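Local coordinates for sulfatase (Bacteroides fragilis CAG:558, PDB 6USS), which probably hydrolyses aryl sulfate esters as a calcium-dependent gut bacterial sulfatase, here in a form altered at its catalytic residue, at residues R33-V41 against F383-Q392. The protein carries 1 engineered substitution. Residues are numbered along the deposited sequence; the frame is centred on the assembly and turned at random.
Sequences RPNIILFMV and FYPSILEMAQ
Ile36 and Leu38 face helix 383-390, which runs nearly antiparallel to strand 35-41, the axes of the two segments at 155° between their N-to-C directions and 9.8 Å from each other at closest approach. The CD1 methyl of Ile36 reaches the end of the helix, 3.8 Å from CB of Met390, with CG2 of Ile387 and, just past the last turn, CB of Ala391 also touching it. The extended outer chain of Met390 then leads away from the strand. A chi1 of 175° carries CG of Leu38 away from the backbone N, and both methyls turn toward the helix: CD1 meets the ring edge of Phe383 near its plane, 4.0 Å from CE2, while CD2 packs on CD1 of Ile387. At the other end Gln392, of positive phi, closes the helix in a Schellman motif. The Pro34 ring packs against the backbone carbonyl of Met390 in van der Waals contact, CG 3.5 Å from its O, and the aliphatic part of Arg33 lies likewise against the amide of Gln392, CG 3.5 Å from OE1. A water in the guanidinium plane accepts from NH1 of Arg33 at 2.6 Å and donates to O of Ala391 at 2.7 Å; the same NH1 also bonds to O of Asn156. Strand 35-41 sits between parallel strands 253-258 and 315-321. A helix packed by apolar side chains on a strand of the central mixed sheet is characteristic of the α/β sulfatase fold of the alkaline phosphatase clan.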
ATOM      1  N   ARG A  33     -15.221  -6.343 -16.923  1.00 19.13           N
ATOM      2  CA  ARG A  33     -14.771  -6.739 -15.580  1.00 23.97           C
ATOM      3  C   ARG A  33     -15.436  -5.886 -14.508  1.00 19.34           C
ATOM      4  O   ARG A  33     -15.238  -4.677 -14.462  1.00 20.53           O
ATOM      5  CB  ARG A  33     -13.241  -6.642 -15.443  1.00 19.60           C
ATOM      6  CG  ARG A  33     -12.509  -7.951 -15.781  1.00 22.56           C
ATOM      7  CD  ARG A  33     -11.057  -7.931 -15.372  1.00 13.73           C
ATOM      8  NE  ARG A  33     -10.439  -6.643 -15.643  1.00 20.31           N
ATOM      9  CZ  ARG A  33      -9.243  -6.282 -15.192  1.00 17.70           C
ATOM     10  NH1 ARG A  33      -8.537  -7.126 -14.452  1.00 20.55           N
ATOM     11  NH2 ARG A  33      -8.744  -5.093 -15.496  1.00 16.46           N
ATOM     12  N   PRO A  34     -16.212  -6.513 -13.633  1.00 19.39           N
ATOM     13  CA  PRO A  34     -17.028  -5.741 -12.696  1.00 19.07           C
ATOM     14  C   PRO A  34     -16.220  -5.210 -11.527  1.00 20.08           C
ATOM     15  O   PRO A  34     -15.175  -5.753 -11.159  1.00 19.75           O
ATOM     16  CB  PRO A  34     -18.059  -6.766 -12.216  1.00 19.43           C
ATOM     17  CG  PRO A  34     -17.276  -8.067 -12.221  1.00 19.56           C
ATOM     18  CD  PRO A  34     -16.345  -7.968 -13.419  1.00 15.91           C
ATOM     19  N   ASN A  35     -16.724  -4.129 -10.942  1.00 19.76           N
ATOM     20  CA  ASN A  35     -16.324  -3.787  -9.589  1.00 23.30           C
ATOM     21  C   ASN A  35     -16.986  -4.745  -8.610  1.00 19.17           C
ATOM     22  O   ASN A  35     -18.057  -5.293  -8.873  1.00 18.96           O
ATOM     23  CB  ASN A  35     -16.712  -2.353  -9.243  1.00 20.10           C
ATOM     24  CG  ASN A  35     -16.364  -1.389 -10.337  1.00 20.31           C
ATOM     25  OD1 ASN A  35     -15.196  -1.114 -10.599  1.00 19.19           O
ATOM     26  ND2 ASN A  35     -17.376  -0.871 -10.990  1.00 24.13           N
ATOM     27  N   ILE A  36     -16.336  -4.929  -7.471  1.00 15.13           N
ATOM     28  CA  ILE A  36     -16.792  -5.810  -6.417  1.00 13.05           C
ATOM     29  C   ILE A  36     -16.764  -5.038  -5.106  1.00 18.67           C
ATOM     30  O   ILE A  36     -15.729  -4.470  -4.734  1.00 14.62           O
ATOM     31  CB  ILE A  36     -15.893  -7.051  -6.335  1.00 20.05           C
ATOM     32  CG1 ILE A  36     -15.857  -7.753  -7.702  1.00 22.07           C
ATOM     33  CG2 ILE A  36     -16.320  -7.943  -5.180  1.00 19.28           C
ATOM     34  CD1 ILE A  36     -14.963  -8.989  -7.777  1.00 20.99           C
ATOM     35  N   ILE A  37     -17.894  -5.019  -4.407  1.00 14.47           N
ATOM     36  CA  ILE A  37     -17.953  -4.553  -3.030  1.00 14.12           C
ATOM     37  C   ILE A  37     -18.282  -5.742  -2.139  1.00 18.51           C
ATOM     38  O   ILE A  37     -19.336  -6.378  -2.297  1.00 19.99           O
ATOM     39  CB  ILE A  37     -18.991  -3.447  -2.831  1.00 15.54           C
ATOM     40  CG1 ILE A  37     -18.666  -2.220  -3.675  1.00 15.47           C
ATOM     41  CG2 ILE A  37     -19.049  -3.070  -1.353  1.00 10.78           C
ATOM     42  CD1 ILE A  37     -19.784  -1.174  -3.611  1.00  9.83           C
ATOM     43  N   LEU A  38     -17.380  -6.030  -1.197  1.00 15.81           N
ATOM     44  CA  LEU A  38     -17.608  -6.973  -0.104  1.00 14.95           C
ATOM     45  C   LEU A  38     -17.956  -6.155   1.132  1.00 17.30           C
ATOM     46  O   LEU A  38     -17.088  -5.475   1.694  1.00 20.59           O
ATOM     47  CB  LEU A  38     -16.366  -7.828   0.145  1.00 16.84           C
ATOM     48  CG  LEU A  38     -16.418  -8.780   1.335  1.00 16.98           C
ATOM     49  CD1 LEU A  38     -17.621  -9.709   1.202  1.00 19.00           C
ATOM     50  CD2 LEU A  38     -15.122  -9.589   1.403  1.00 16.21           C
ATOM     51  N   PHE A  39     -19.226  -6.195   1.536  1.00 19.45           N
ATOM     52  CA  PHE A  39     -19.726  -5.429   2.682  1.00 17.55           C
ATOM     53  C   PHE A  39     -19.822  -6.430   3.830  1.00 17.53           C
ATOM     54  O   PHE A  39     -20.662  -7.339   3.808  1.00 19.22           O
ATOM     55  CB  PHE A  39     -21.060  -4.769   2.331  1.00 12.90           C
ATOM     56  CG  PHE A  39     -21.626  -3.831   3.381  1.00 13.93           C
ATOM     57  CD1 PHE A  39     -22.360  -4.318   4.452  1.00 16.10           C
ATOM     58  CD2 PHE A  39     -21.498  -2.456   3.251  1.00 16.14           C
ATOM     59  CE1 PHE A  39     -22.925  -3.446   5.394  1.00 17.33           C
ATOM     60  CE2 PHE A  39     -22.057  -1.578   4.190  1.00 13.65           C
ATOM     61  CZ  PHE A  39     -22.764  -2.073   5.260  1.00 17.27           C
ATOM     62  N   MET A  40     -18.930  -6.280   4.811  1.00 16.43           N
ATOM     63  CA  MET A  40     -18.764  -7.228   5.912  1.00 17.14           C
ATOM     64  C   MET A  40     -19.142  -6.545   7.218  1.00 19.87           C
ATOM     65  O   MET A  40     -18.515  -5.550   7.612  1.00 17.89           O
ATOM     66  CB  MET A  40     -17.324  -7.748   5.990  1.00 13.24           C
ATOM     67  CG  MET A  40     -17.087  -8.756   7.102  1.00 15.67           C
ATOM     68  SD  MET A  40     -17.776 -10.410   6.806  1.00 20.66           S
ATOM     69  CE  MET A  40     -16.913 -10.847   5.301  1.00 18.26           C
ATOM     70  N   VAL A  41     -20.148  -7.091   7.897  1.00 15.98           N
ATOM     71  CA  VAL A  41     -20.558  -6.609   9.210  1.00 17.26           C
ATOM     72  C   VAL A  41     -19.916  -7.486  10.271  1.00 19.00           C
ATOM     73  O   VAL A  41     -19.689  -8.682  10.064  1.00 23.04           O
ATOM     74  CB  VAL A  41     -22.091  -6.604   9.339  1.00 17.55           C
ATOM     75  CG1 VAL A  41     -22.504  -5.911  10.606  1.00 14.35           C
ATOM     76  CG2 VAL A  41     -22.705  -5.937   8.119  1.00 13.21           C
ATOM     77  N   PHE A 383     -15.210 -17.614  -0.244  1.00 16.39           N
ATOM     78  CA  PHE A 383     -15.219 -16.246  -0.769  1.00 18.11           C
ATOM     79  C   PHE A 383     -13.961 -15.933  -1.578  1.00 16.62           C
ATOM     80  O   PHE A 383     -14.018 -15.160  -2.547  1.00 14.17           O
ATOM     81  CB  PHE A 383     -15.357 -15.234   0.380  1.00 13.84           C
ATOM     82  CG  PHE A 383     -16.764 -15.063   0.901  1.00 11.01           C
ATOM     83  CD1 PHE A 383     -17.503 -16.149   1.339  1.00 13.60           C
ATOM     84  CD2 PHE A 383     -17.329 -13.799   0.993  1.00 14.63           C
ATOM     85  CE1 PHE A 383     -18.808 -15.983   1.845  1.00 15.71           C
ATOM     86  CE2 PHE A 383     -18.628 -13.619   1.492  1.00 15.14           C
ATOM     87  CZ  PHE A 383     -19.370 -14.716   1.916  1.00 13.52           C
ATOM     88  N   TYR A 384     -12.820 -16.546  -1.199  1.00 12.69           N
ATOM     89  CA  TYR A 384     -11.548 -16.247  -1.861  1.00 17.04           C
ATOM     90  C   TYR A 384     -11.539 -16.700  -3.321  1.00 18.69           C
ATOM     91  O   TYR A 384     -11.400 -15.843  -4.215  1.00 14.28           O
ATOM     92  CB  TYR A 384     -10.409 -16.850  -1.039  1.00 16.07           C
ATOM     93  CG  TYR A 384      -8.986 -16.661  -1.491  1.00 14.63           C
ATOM     94  CD1 TYR A 384      -8.513 -17.245  -2.660  1.00 17.05           C
ATOM     95  CD2 TYR A 384      -8.085 -15.965  -0.690  1.00 16.58           C
ATOM     96  CE1 TYR A 384      -7.189 -17.104  -3.040  1.00 16.70           C
ATOM     97  CE2 TYR A 384      -6.767 -15.829  -1.041  1.00 15.37           C
ATOM     98  CZ  TYR A 384      -6.319 -16.397  -2.216  1.00 18.45           C
ATOM     99  OH  TYR A 384      -4.998 -16.249  -2.567  1.00 17.46           O
ATOM    100  N   PRO A 385     -11.706 -17.996  -3.644  1.00 20.10           N
ATOM    101  CA  PRO A 385     -11.823 -18.364  -5.068  1.00 19.05           C
ATOM    102  C   PRO A 385     -12.987 -17.689  -5.760  1.00 16.02           C
ATOM    103  O   PRO A 385     -12.882 -17.410  -6.952  1.00 16.30           O
ATOM    104  CB  PRO A 385     -12.031 -19.890  -5.044  1.00 20.35           C
ATOM    105  CG  PRO A 385     -11.790 -20.323  -3.647  1.00 18.50           C
ATOM    106  CD  PRO A 385     -12.033 -19.140  -2.772  1.00 15.47           C
ATOM    107  N   SER A 386     -14.100 -17.428  -5.057  1.00 17.57           N
ATOM    108  CA  SER A 386     -15.282 -16.881  -5.730  1.00 20.05           C
ATOM    109  C   SER A 386     -15.048 -15.448  -6.176  1.00 19.60           C
ATOM    110  O   SER A 386     -15.443 -15.055  -7.280  1.00 20.99           O
ATOM    111  CB  SER A 386     -16.510 -16.945  -4.825  1.00 14.30           C
ATOM    112  OG  SER A 386     -16.718 -18.255  -4.337  1.00 18.15           O
ATOM    113  N   ILE A 387     -14.396 -14.650  -5.337  1.00 20.99           N
ATOM    114  CA  ILE A 387     -14.179 -13.256  -5.688  1.00 18.09           C
ATOM    115  C   ILE A 387     -13.158 -13.152  -6.827  1.00 21.45           C
ATOM    116  O   ILE A 387     -13.325 -12.355  -7.756  1.00 19.57           O
ATOM    117  CB  ILE A 387     -13.779 -12.469  -4.424  1.00 14.54           C
ATOM    118  CG1 ILE A 387     -15.034 -12.210  -3.579  1.00 14.84           C
ATOM    119  CG2 ILE A 387     -13.067 -11.175  -4.804  1.00 14.84           C
ATOM    120  CD1 ILE A 387     -14.805 -11.920  -2.103  1.00 15.10           C
ATOM    121  N   LEU A 388     -12.116 -13.991  -6.803  1.00 17.30           N
ATOM    122  CA  LEU A 388     -11.158 -14.016  -7.903  1.00 19.97           C
ATOM    123  C   LEU A 388     -11.825 -14.414  -9.217  1.00 23.46           C
ATOM    124  O   LEU A 388     -11.470 -13.884 -10.284  1.00 20.29           O
ATOM    125  CB  LEU A 388     -10.012 -14.965  -7.559  1.00 17.76           C
ATOM    126  CG  LEU A 388      -9.213 -14.482  -6.341  1.00 18.83           C
ATOM    127  CD1 LEU A 388      -8.136 -15.475  -5.967  1.00 18.80           C
ATOM    128  CD2 LEU A 388      -8.628 -13.087  -6.569  1.00 12.35           C
ATOM    129  N   GLU A 389     -12.781 -15.351  -9.163  1.00 17.11           N
ATOM    130  CA  GLU A 389     -13.499 -15.765 -10.363  1.00 20.12           C
ATOM    131  C   GLU A 389     -14.445 -14.671 -10.842  1.00 22.17           C
ATOM    132  O   GLU A 389     -14.598 -14.457 -12.050  1.00 17.11           O
ATOM    133  CB  GLU A 389     -14.268 -17.059 -10.096  1.00 20.40           C
ATOM    134  CG  GLU A 389     -15.182 -17.506 -11.238  1.00 18.12           C
ATOM    135  CD  GLU A 389     -15.692 -18.941 -11.059  1.00 31.28           C
ATOM    136  OE1 GLU A 389     -15.312 -19.603 -10.054  1.00 26.82           O
ATOM    137  OE2 GLU A 389     -16.458 -19.415 -11.936  1.00 28.09           O
ATOM    138  N   MET A 390     -15.090 -13.970  -9.907  1.00 23.44           N
ATOM    139  CA  MET A 390     -15.920 -12.841 -10.295  1.00 18.88           C
ATOM    140  C   MET A 390     -15.088 -11.801 -11.014  1.00 19.82           C
ATOM    141  O   MET A 390     -15.563 -11.144 -11.951  1.00 23.89           O
ATOM    142  CB  MET A 390     -16.586 -12.222  -9.067  1.00 18.99           C
ATOM    143  CG  MET A 390     -17.761 -12.975  -8.518  1.00 23.07           C
ATOM    144  SD  MET A 390     -18.034 -12.422  -6.826  1.00 24.98           S
ATOM    145  CE  MET A 390     -19.614 -13.132  -6.425  1.00 16.61           C
ATOM    146  N   ALA A 391     -13.842 -11.627 -10.572  1.00 20.75           N
ATOM    147  CA  ALA A 391     -12.927 -10.659 -11.162  1.00 19.45           C
ATOM    148  C   ALA A 391     -12.254 -11.182 -12.425  1.00 19.07           C
ATOM    149  O   ALA A 391     -11.425 -10.477 -13.015  1.00 17.85           O
ATOM    150  CB  ALA A 391     -11.880 -10.247 -10.129  1.00 19.98           C
ATOM    151  N   GLN A 392     -12.613 -12.391 -12.861  1.00 23.13           N
ATOM    152  CA  GLN A 392     -12.077 -12.985 -14.081  1.00 24.11           C
ATOM    153  C   GLN A 392     -10.565 -13.125 -13.999  1.00 18.78           C
ATOM    154  O   GLN A 392      -9.856 -12.967 -14.994  1.00 26.35           O
ATOM    155  CB  GLN A 392     -12.492 -12.180 -15.316  1.00 19.42           C
ATOM    156  CG  GLN A 392     -13.981 -11.943 -15.412  1.00 12.60           C
ATOM    157  CD  GLN A 392     -14.323 -11.015 -16.556  1.00 15.89           C
ATOM    158  OE1 GLN A 392     -13.527 -10.831 -17.484  1.00 25.02           O
ATOM    159  NE2 GLN A 392     -15.497 -10.403 -16.491  1.00 15.67           N
TER
HETATM  160  O   HOH W   1      -8.960  -9.651 -13.892  1.00 20.78           O